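Local coordinates for protein mandelate racemase/muconate lactonizing enzyme (PDB 2QDD) that is of unknown function but, as a magnesium-dependent member of the mandelate racemase/muconate lactonizing enzyme family, probably acts as an enzyme of the enolase superfamily, at residues Trp218-Cys223 with Gly263-Pro268. Residues are numbered along the deposited sequence; the frame is centred on the assembly and turned at random.
Sequences WIEQPC and GVKIKP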
loop_
_atom_site.group_PDB
_atom_site.type_symbol
_atom_site.label_atom_id
_atom_site.label_comp_id
_atom_site.label_asym_id
_atom_site.label_seq_id
_atom_site.Cartn_x
_atom_site.Cartn_y
_atom_site.Cartn_z
ATOM N N TRP A 218 -20.148 14.307 -15.173
ATOM C CA TRP A 218 -18.729 14.266 -15.547
ATOM C C TRP A 218 -17.973 15.551 -15.241
ATOM O O TRP A 218 -18.452 16.648 -15.531
ATOM C CB TRP A 218 -18.590 14.002 -17.042
ATOM C CG TRP A 218 -18.691 12.568 -17.464
ATOM C CD1 TRP A 218 -19.708 11.995 -18.172
ATOM C CD2 TRP A 218 -17.718 11.537 -17.254
ATOM N NE1 TRP A 218 -19.443 10.669 -18.397
ATOM C CE2 TRP A 218 -18.225 10.361 -17.851
ATOM C CE3 TRP A 218 -16.473 11.490 -16.614
ATOM C CZ2 TRP A 218 -17.528 9.155 -17.833
ATOM C CZ3 TRP A 218 -15.783 10.284 -16.587
ATOM C CH2 TRP A 218 -16.315 9.132 -17.189
ATOM N N ILE A 219 -16.789 15.401 -14.653
ATOM C CA ILE A 219 -15.844 16.502 -14.513
ATOM C C ILE A 219 -14.599 16.172 -15.313
ATOM O O ILE A 219 -13.935 15.161 -15.058
ATOM C CB ILE A 219 -15.452 16.757 -13.029
ATOM C CG1 ILE A 219 -16.693 16.952 -12.147
ATOM C CG2 ILE A 219 -14.489 17.946 -12.914
ATOM C CD1 ILE A 219 -17.647 18.069 -12.587
ATOM N N GLU A 220 -14.294 17.020 -16.289
ATOM C CA GLU A 220 -13.154 16.790 -17.162
ATOM C C GLU A 220 -11.938 17.540 -16.644
ATOM O O GLU A 220 -11.983 18.765 -16.466
ATOM C CB GLU A 220 -13.479 17.187 -18.603
ATOM C CG GLU A 220 -12.446 16.732 -19.627
ATOM C CD GLU A 220 -12.639 17.379 -20.994
ATOM O OE1 GLU A 220 -13.806 17.584 -21.405
ATOM O OE2 GLU A 220 -11.621 17.677 -21.660
ATOM N N GLN A 221 -10.876 16.771 -16.386
ATOM C CA GLN A 221 -9.533 17.257 -16.049
ATOM C C GLN A 221 -9.496 18.521 -15.173
ATOM O O GLN A 221 -9.181 19.614 -15.659
ATOM C CB GLN A 221 -8.669 17.382 -17.315
ATOM C CG GLN A 221 -7.190 17.688 -17.065
ATOM C CD GLN A 221 -6.319 16.469 -16.941
ATOM O OE1 GLN A 221 -6.405 15.546 -17.742
ATOM N NE2 GLN A 221 -5.438 16.474 -15.947
ATOM N N PRO A 222 -9.847 18.381 -13.878
ATOM C CA PRO A 222 -9.965 19.576 -13.043
ATOM C C PRO A 222 -8.616 20.253 -12.761
ATOM O O PRO A 222 -8.558 21.476 -12.634
ATOM C CB PRO A 222 -10.620 19.050 -11.757
ATOM C CG PRO A 222 -10.283 17.604 -11.708
ATOM C CD PRO A 222 -10.147 17.141 -13.132
ATOM N N CYS A 223 -7.546 19.461 -12.706
ATOM C CA CYS A 223 -6.229 19.938 -12.300
ATOM C C CYS A 223 -5.162 19.610 -13.350
ATOM O O CYS A 223 -5.443 18.939 -14.339
ATOM C CB CYS A 223 -5.856 19.340 -10.941
ATOM S SG CYS A 223 -7.029 19.713 -9.603
ATOM N N GLY A 263 -13.026 7.633 -16.997
ATOM C CA GLY A 263 -13.008 7.907 -18.419
ATOM C C GLY A 263 -11.776 8.679 -18.825
ATOM O O GLY A 263 -11.190 9.407 -18.010
ATOM N N VAL A 264 -11.379 8.508 -20.085
ATOM C CA VAL A 264 -10.355 9.348 -20.717
ATOM C C VAL A 264 -10.822 9.915 -22.070
ATOM O O VAL A 264 -11.662 9.319 -22.739
ATOM C CB VAL A 264 -8.978 8.619 -20.884
ATOM C CG1 VAL A 264 -8.476 8.051 -19.549
ATOM C CG2 VAL A 264 -9.043 7.519 -21.951
ATOM N N LYS A 265 -10.284 11.074 -22.446
ATOM C CA LYS A 265 -10.275 11.519 -23.840
ATOM C C LYS A 265 -9.053 10.974 -24.552
ATOM O O LYS A 265 -7.953 10.974 -23.995
ATOM C CB LYS A 265 -10.253 13.045 -23.932
ATOM C CG LYS A 265 -11.531 13.716 -23.491
ATOM C CD LYS A 265 -11.624 15.113 -24.059
ATOM C CE LYS A 265 -13.055 15.597 -24.083
ATOM N NZ LYS A 265 -13.147 17.072 -24.264
ATOM N N ILE A 266 -9.247 10.503 -25.780
ATOM C CA ILE A 266 -8.126 10.108 -26.632
ATOM C C ILE A 266 -8.012 11.039 -27.836
ATOM O O ILE A 266 -8.979 11.236 -28.582
ATOM C CB ILE A 266 -8.225 8.638 -27.108
ATOM C CG1 ILE A 266 -8.598 7.716 -25.943
ATOM C CG2 ILE A 266 -6.902 8.190 -27.738
ATOM C CD1 ILE A 266 -9.156 6.411 -26.389
ATOM N N LYS A 267 -6.827 11.625 -27.998
ATOM C CA LYS A 267 -6.561 12.574 -29.068
ATOM C C LYS A 267 -5.244 12.217 -29.739
ATOM O O LYS A 267 -4.197 12.313 -29.105
ATOM C CB LYS A 267 -6.513 14.007 -28.521
ATOM C CG LYS A 267 -7.825 14.479 -27.923
ATOM C CD LYS A 267 -7.784 15.930 -27.575
ATOM C CE LYS A 267 -8.877 16.244 -26.581
ATOM N NZ LYS A 267 -8.806 17.671 -26.172
ATOM N N PRO A 268 -5.294 11.797 -31.019
ATOM C CA PRO A 268 -4.127 11.333 -31.779
ATOM C C PRO A 268 -2.917 12.279 -31.755
ATOM O O PRO A 268 -1.787 11.811 -31.625
ATOM C CB PRO A 268 -4.670 11.195 -33.205
ATOM C CG PRO A 268 -6.111 10.931 -33.030
ATOM C CD PRO A 268 -6.527 11.728 -31.828
#
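Glu220 and Lys265 meet through a salt bridge, their extended side chains crossing at about a right angle. Lys265 NZ faces both carboxylate oxygens, 3.0 Å from Glu220 OE1 and 3.1 Å from Glu220 OE2. It lies off the carboxylate plane, and both hydrogen bonds are weak. Glu220 CG is anti to the backbone N (chi1 -169°), and the straight chain beyond carries the carboxylate to the ammonium group. Two residues earlier in each strand, the Trp218 ring presents its six-membered edge to the Gly263 backbone, near the ring plane. The closest pair is Trp218 CH2 and Gly263 N, at 3.6 Å. Glu220 shares a magnesium site, not occupied in this chain, with Asp196, Asp243 and Glu244. The Asp196 and Asp243 carboxylates lie close to its own. Lys265 probably offsets some of that negative charge. A glutamine for Glu220 would probably cost Lys265 its close ion-pair partner, leaving the long, weak one to Glu294, and take a carboxylate from the metal site. The contact is buried in the TIM-barrel-like domain. Strands 218-220 and 263-266 both flank parallel strand 240-242, whose Met241 touches Trp218, Glu220 and Lys265. Strand 290-293 borders 263-266 on its other side.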